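Local coordinates for protein nitric oxide dioxygenase (Rhodothermus marinus DSM 4252, PDB 6WK3) that binds heme in a globin fold, probably acting as a nitric oxide dioxygenase in nature, and serves in this engineered form as a carbene transferase, at residues A[76-81]-A[127-132]. The protein carries 1 engineered substitution. Residues are numbered along the deposited sequence; the frame is centred on the assembly and turned at random.
With HEM (protoporphyrin IX containing Fe), chain E.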
ATOM      1  N   ALA A  76      -3.138  11.043   8.491  1.00 55.84           N
ATOM      2  CA  ALA A  76      -2.494   9.737   8.395  1.00 51.34           C
ATOM      3  C   ALA A  76      -3.304   8.785   7.528  1.00 54.44           C
ATOM      4  O   ALA A  76      -2.741   8.032   6.726  1.00 55.26           O
ATOM      5  CB  ALA A  76      -2.289   9.142   9.787  1.00 51.99           C
ATOM      6  N   ALA A  77      -4.631   8.810   7.674  1.00 54.24           N
ATOM      7  CA  ALA A  77      -5.487   7.927   6.889  1.00 53.19           C
ATOM      8  C   ALA A  77      -5.510   8.337   5.422  1.00 52.65           C
ATOM      9  O   ALA A  77      -5.541   7.478   4.535  1.00 57.17           O
ATOM     10  CB  ALA A  77      -6.901   7.921   7.464  1.00 50.46           C
ATOM     11  N   ILE A  78      -5.513   9.642   5.151  1.00 52.19           N
ATOM     12  CA  ILE A  78      -5.420  10.120   3.776  1.00 53.00           C
ATOM     13  C   ILE A  78      -4.121   9.645   3.141  1.00 49.99           C
ATOM     14  O   ILE A  78      -4.091   9.242   1.971  1.00 53.21           O
ATOM     15  CB  ILE A  78      -5.543  11.656   3.739  1.00 53.81           C
ATOM     16  CG1 ILE A  78      -6.974  12.096   4.063  1.00 52.49           C
ATOM     17  CG2 ILE A  78      -5.091  12.211   2.389  1.00 50.74           C
ATOM     18  CD1 ILE A  78      -7.062  13.492   4.636  1.00 54.48           C
ATOM     19  N   ARG A  79      -3.026   9.688   3.904  1.00 53.36           N
ATOM     20  CA  ARG A  79      -1.749   9.180   3.416  1.00 55.87           C
ATOM     21  C   ARG A  79      -1.864   7.717   3.012  1.00 53.39           C
ATOM     22  O   ARG A  79      -1.404   7.320   1.935  1.00 51.27           O
ATOM     23  CB  ARG A  79      -0.676   9.357   4.491  1.00 57.76           C
ATOM     24  CG  ARG A  79       0.596  10.020   4.001  1.00 63.12           C
ATOM     25  CD  ARG A  79       1.749   9.807   4.980  1.00 69.68           C
ATOM     26  NE  ARG A  79       1.360  10.075   6.362  1.00 71.74           N
ATOM     27  CZ  ARG A  79       1.225  11.292   6.878  1.00 69.11           C
ATOM     28  NH1 ARG A  79       1.450  12.363   6.129  1.00 70.99           N
ATOM     29  NH2 ARG A  79       0.864  11.437   8.147  1.00 65.66           N
ATOM     30  N   ARG A  80      -2.484   6.899   3.866  1.00 52.18           N
ATOM     31  CA  ARG A  80      -2.663   5.489   3.542  1.00 50.80           C
ATOM     32  C   ARG A  80      -3.473   5.314   2.265  1.00 52.15           C
ATOM     33  O   ARG A  80      -3.118   4.501   1.406  1.00 54.02           O
ATOM     34  CB  ARG A  80      -3.336   4.763   4.705  1.00 54.07           C
ATOM     35  CG  ARG A  80      -2.368   4.098   5.664  1.00 57.03           C
ATOM     36  CD  ARG A  80      -3.079   3.069   6.525  1.00 59.88           C
ATOM     37  NE  ARG A  80      -4.451   3.475   6.830  1.00 72.79           N
ATOM     38  CZ  ARG A  80      -4.800   4.249   7.855  1.00 72.19           C
ATOM     39  NH1 ARG A  80      -3.876   4.713   8.689  1.00 65.02           N
ATOM     40  NH2 ARG A  80      -6.076   4.559   8.047  1.00 63.66           N
ATOM     41  N   MET A  81      -4.560   6.073   2.119  1.00 48.08           N
ATOM     42  CA  MET A  81      -5.376   5.966   0.912  1.00 50.07           C
ATOM     43  C   MET A  81      -4.571   6.308  -0.333  1.00 50.56           C
ATOM     44  O   MET A  81      -4.682   5.629  -1.358  1.00 50.27           O
ATOM     45  CB  MET A  81      -6.592   6.885   1.012  1.00 49.91           C
ATOM     46  CG  MET A  81      -7.590   6.463   2.060  1.00 49.90           C
ATOM     47  SD  MET A  81      -8.913   7.664   2.258  1.00 56.70           S
ATOM     48  CE  MET A  81      -9.123   7.620   4.034  1.00 53.14           C
ATOM     49  N   ASP A 127     -16.414  14.898  -3.451  1.00 53.16           N
ATOM     50  CA  ASP A 127     -15.596  15.648  -4.401  1.00 53.62           C
ATOM     51  C   ASP A 127     -14.407  16.299  -3.715  1.00 53.16           C
ATOM     52  O   ASP A 127     -13.325  16.409  -4.302  1.00 54.16           O
ATOM     53  CB  ASP A 127     -16.440  16.706  -5.111  1.00 57.33           C
ATOM     54  CG  ASP A 127     -17.472  16.097  -6.045  1.00 65.97           C
ATOM     55  OD1 ASP A 127     -17.331  14.905  -6.402  1.00 64.48           O
ATOM     56  OD2 ASP A 127     -18.427  16.813  -6.417  1.00 71.70           O
ATOM     57  N   PHE A 128     -14.591  16.753  -2.477  1.00 55.49           N
ATOM     58  CA  PHE A 128     -13.465  17.285  -1.721  1.00 53.60           C
ATOM     59  C   PHE A 128     -12.415  16.207  -1.503  1.00 51.75           C
ATOM     60  O   PHE A 128     -11.237  16.389  -1.834  1.00 52.08           O
ATOM     61  CB  PHE A 128     -13.955  17.848  -0.385  1.00 50.61           C
ATOM     62  CG  PHE A 128     -12.842  18.289   0.539  1.00 55.49           C
ATOM     63  CD1 PHE A 128     -12.304  19.566   0.442  1.00 57.01           C
ATOM     64  CD2 PHE A 128     -12.338  17.427   1.504  1.00 48.31           C
ATOM     65  CE1 PHE A 128     -11.282  19.970   1.283  1.00 54.10           C
ATOM     66  CE2 PHE A 128     -11.320  17.826   2.353  1.00 52.72           C
ATOM     67  CZ  PHE A 128     -10.791  19.104   2.243  1.00 50.26           C
ATOM     68  N   LEU A 129     -12.830  15.066  -0.952  1.00 52.78           N
ATOM     69  CA  LEU A 129     -11.886  13.993  -0.666  1.00 52.29           C
ATOM     70  C   LEU A 129     -11.274  13.438  -1.948  1.00 52.37           C
ATOM     71  O   LEU A 129     -10.080  13.123  -1.986  1.00 53.77           O
ATOM     72  CB  LEU A 129     -12.586  12.891   0.126  1.00 53.70           C
ATOM     73  CG  LEU A 129     -11.706  11.853   0.813  1.00 51.39           C
ATOM     74  CD1 LEU A 129     -10.525  12.512   1.526  1.00 48.01           C
ATOM     75  CD2 LEU A 129     -12.551  11.055   1.783  1.00 47.57           C
ATOM     76  N   ALA A 130     -12.070  13.336  -3.015  1.00 51.46           N
ATOM     77  CA  ALA A 130     -11.558  12.843  -4.291  1.00 52.23           C
ATOM     78  C   ALA A 130     -10.491  13.769  -4.862  1.00 52.01           C
ATOM     79  O   ALA A 130      -9.452  13.306  -5.347  1.00 53.25           O
ATOM     80  CB  ALA A 130     -12.702  12.678  -5.291  1.00 48.46           C
ATOM     81  N   HIS A 131     -10.738  15.082  -4.837  1.00 55.03           N
ATOM     82  CA  HIS A 131      -9.780  16.023  -5.412  1.00 58.67           C
ATOM     83  C   HIS A 131      -8.469  16.005  -4.641  1.00 55.45           C
ATOM     84  O   HIS A 131      -7.391  16.149  -5.224  1.00 58.43           O
ATOM     85  CB  HIS A 131     -10.370  17.431  -5.428  1.00 65.83           C
ATOM     86  CG  HIS A 131      -9.566  18.417  -6.220  1.00 75.71           C
ATOM     87  ND1 HIS A 131      -9.805  18.678  -7.552  1.00 75.39           N
ATOM     88  CD2 HIS A 131      -8.525  19.207  -5.864  1.00 79.32           C
ATOM     89  CE1 HIS A 131      -8.948  19.587  -7.982  1.00 80.06           C
ATOM     90  NE2 HIS A 131      -8.160  19.924  -6.978  1.00 84.61           N
ATOM     91  N   LEU A 132      -8.545  15.820  -3.328  1.00 55.65           N
ATOM     92  CA  LEU A 132      -7.339  15.739  -2.520  1.00 55.05           C
ATOM     93  C   LEU A 132      -6.588  14.437  -2.784  1.00 57.24           C
ATOM     94  O   LEU A 132      -5.364  14.444  -2.962  1.00 57.21           O
ATOM     95  CB  LEU A 132      -7.721  15.889  -1.048  1.00 55.21           C
ATOM     96  CG  LEU A 132      -6.724  15.607   0.063  1.00 64.46           C
ATOM     97  CD1 LEU A 132      -5.378  16.267  -0.224  1.00 79.87           C
ATOM     98  CD2 LEU A 132      -7.326  16.109   1.369  1.00 59.21           C
TER
HETATM   99  CHA HEM E 201      -8.152   1.276  -1.046  1.00 50.86           C
HETATM  100  CHB HEM E 201     -11.027   4.955   0.323  1.00 49.13           C
HETATM  101  CHC HEM E 201     -11.513   6.059  -4.365  1.00 49.82           C
HETATM  102  CHD HEM E 201     -10.000   1.587  -5.517  1.00 52.46           C
HETATM  103  C1A HEM E 201      -8.823   2.198  -0.266  1.00 52.32           C
HETATM  104  C2A HEM E 201      -8.765   2.311   1.175  1.00 49.88           C
HETATM  105  C3A HEM E 201      -9.558   3.317   1.553  1.00 52.03           C
HETATM  106  C4A HEM E 201     -10.151   3.892   0.367  1.00 51.88           C
HETATM  107  CMA HEM E 201      -9.802   3.788   3.000  1.00 46.11           C
HETATM  108  CAA HEM E 201      -7.930   1.423   2.115  1.00 49.39           C
HETATM  109  CBA HEM E 201      -6.560   2.069   2.286  1.00 50.84           C
HETATM  110  CGA HEM E 201      -5.785   1.333   3.347  1.00 55.62           C
HETATM  111  O1A HEM E 201      -4.978   0.440   2.992  1.00 56.03           O
HETATM  112  O2A HEM E 201      -5.973   1.637   4.553  1.00 61.04           O
HETATM  113  C1B HEM E 201     -11.376   5.628  -0.828  1.00 51.01           C
HETATM  114  C2B HEM E 201     -12.094   6.884  -0.919  1.00 53.59           C
HETATM  115  C3B HEM E 201     -12.239   7.182  -2.223  1.00 56.57           C
HETATM  116  C4B HEM E 201     -11.602   6.130  -2.992  1.00 50.56           C
HETATM  117  CMB HEM E 201     -12.596   7.670   0.310  1.00 50.59           C
HETATM  118  CAB HEM E 201     -12.904   8.414  -2.883  1.00 50.55           C
HETATM  119  CBB HEM E 201     -13.100   9.574  -2.253  1.00 53.54           C
HETATM  120  C1C HEM E 201     -11.180   4.939  -5.100  1.00 54.32           C
HETATM  121  C2C HEM E 201     -11.262   4.808  -6.535  1.00 52.83           C
HETATM  122  C3C HEM E 201     -10.866   3.577  -6.869  1.00 54.22           C
HETATM  123  C4C HEM E 201     -10.485   2.873  -5.654  1.00 50.74           C
HETATM  124  CMC HEM E 201     -11.748   5.902  -7.509  1.00 52.96           C
HETATM  125  CAC HEM E 201     -10.818   3.065  -8.325  1.00 54.18           C
HETATM  126  CBC HEM E 201     -10.956   1.769  -8.598  1.00 55.54           C
HETATM  127  C1D HEM E 201      -9.245   1.138  -4.449  1.00 49.92           C
HETATM  128  C2D HEM E 201      -8.306   0.031  -4.409  1.00 55.15           C
HETATM  129  C3D HEM E 201      -7.807  -0.046  -3.162  1.00 51.11           C
HETATM  130  C4D HEM E 201      -8.400   1.007  -2.376  1.00 48.43           C
HETATM  131  CMD HEM E 201      -7.969  -0.887  -5.605  1.00 48.31           C
HETATM  132  CAD HEM E 201      -6.780  -1.049  -2.591  1.00 47.09           C
HETATM  133  CBD HEM E 201      -5.384  -0.720  -3.103  1.00 52.36           C
HETATM  134  CGD HEM E 201      -4.330  -1.356  -2.230  1.00 56.94           C
HETATM  135  O1D HEM E 201      -4.602  -1.612  -1.026  1.00 56.25           O
HETATM  136  O2D HEM E 201      -3.203  -1.589  -2.745  1.00 56.80           O
HETATM  137  NA  HEM E 201      -9.679   3.180  -0.722  1.00 51.51           N
HETATM  138  NB  HEM E 201     -11.093   5.204  -2.109  1.00 53.95           N
HETATM  139  NC  HEM E 201     -10.704   3.740  -4.602  1.00 53.81           N
HETATM  140  ND  HEM E 201      -9.268   1.698  -3.191  1.00 52.44           N
HETATM  141 FE   HEM E 201     -10.282   3.393  -2.650  1.00 62.87          FE
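I78 meets L132 where segment 76-81 of helix 75-88 packs on segment 127-132 of helix 116-145. Their side chains cross at about a right angle, and I78 CD1 lies 4.2 Å from L132 CD2. With CG1 beside the backbone N (chi1 -71°) and anti to the carbonyl carbon, the I78 ethyl arm reaches helix 116-145; CG1 is 4.4 Å from L129 CD1. No hydrogen bond links the two segments. L133 packs against both I78 and M81.

The heme extends the apolar contact. L129 turns its other methyl to the porphyrin, with CD2 3.7 Å from HEM CMB. M81 lies over the rim of the heme face, its CG 3.6 Å from HEM CMA and its SD 3.9 Å from HEM CHB. It also touches A60 of helix 50-66. An alanine in place of M81 would probably leave a gap over this part of the heme face and against A60 and L133.

The polar contact is with a propionate. R80 NE donates to HEM O2A at 3.3 Å and 151°, with the oxygen at the guanidinium edge. R87 and S84 also hydrogen-bond the heme, as does R87 of the second subunit.

The two helices thus line part of the heme pocket of a globin fold, in which H85 is the axial iron ligand.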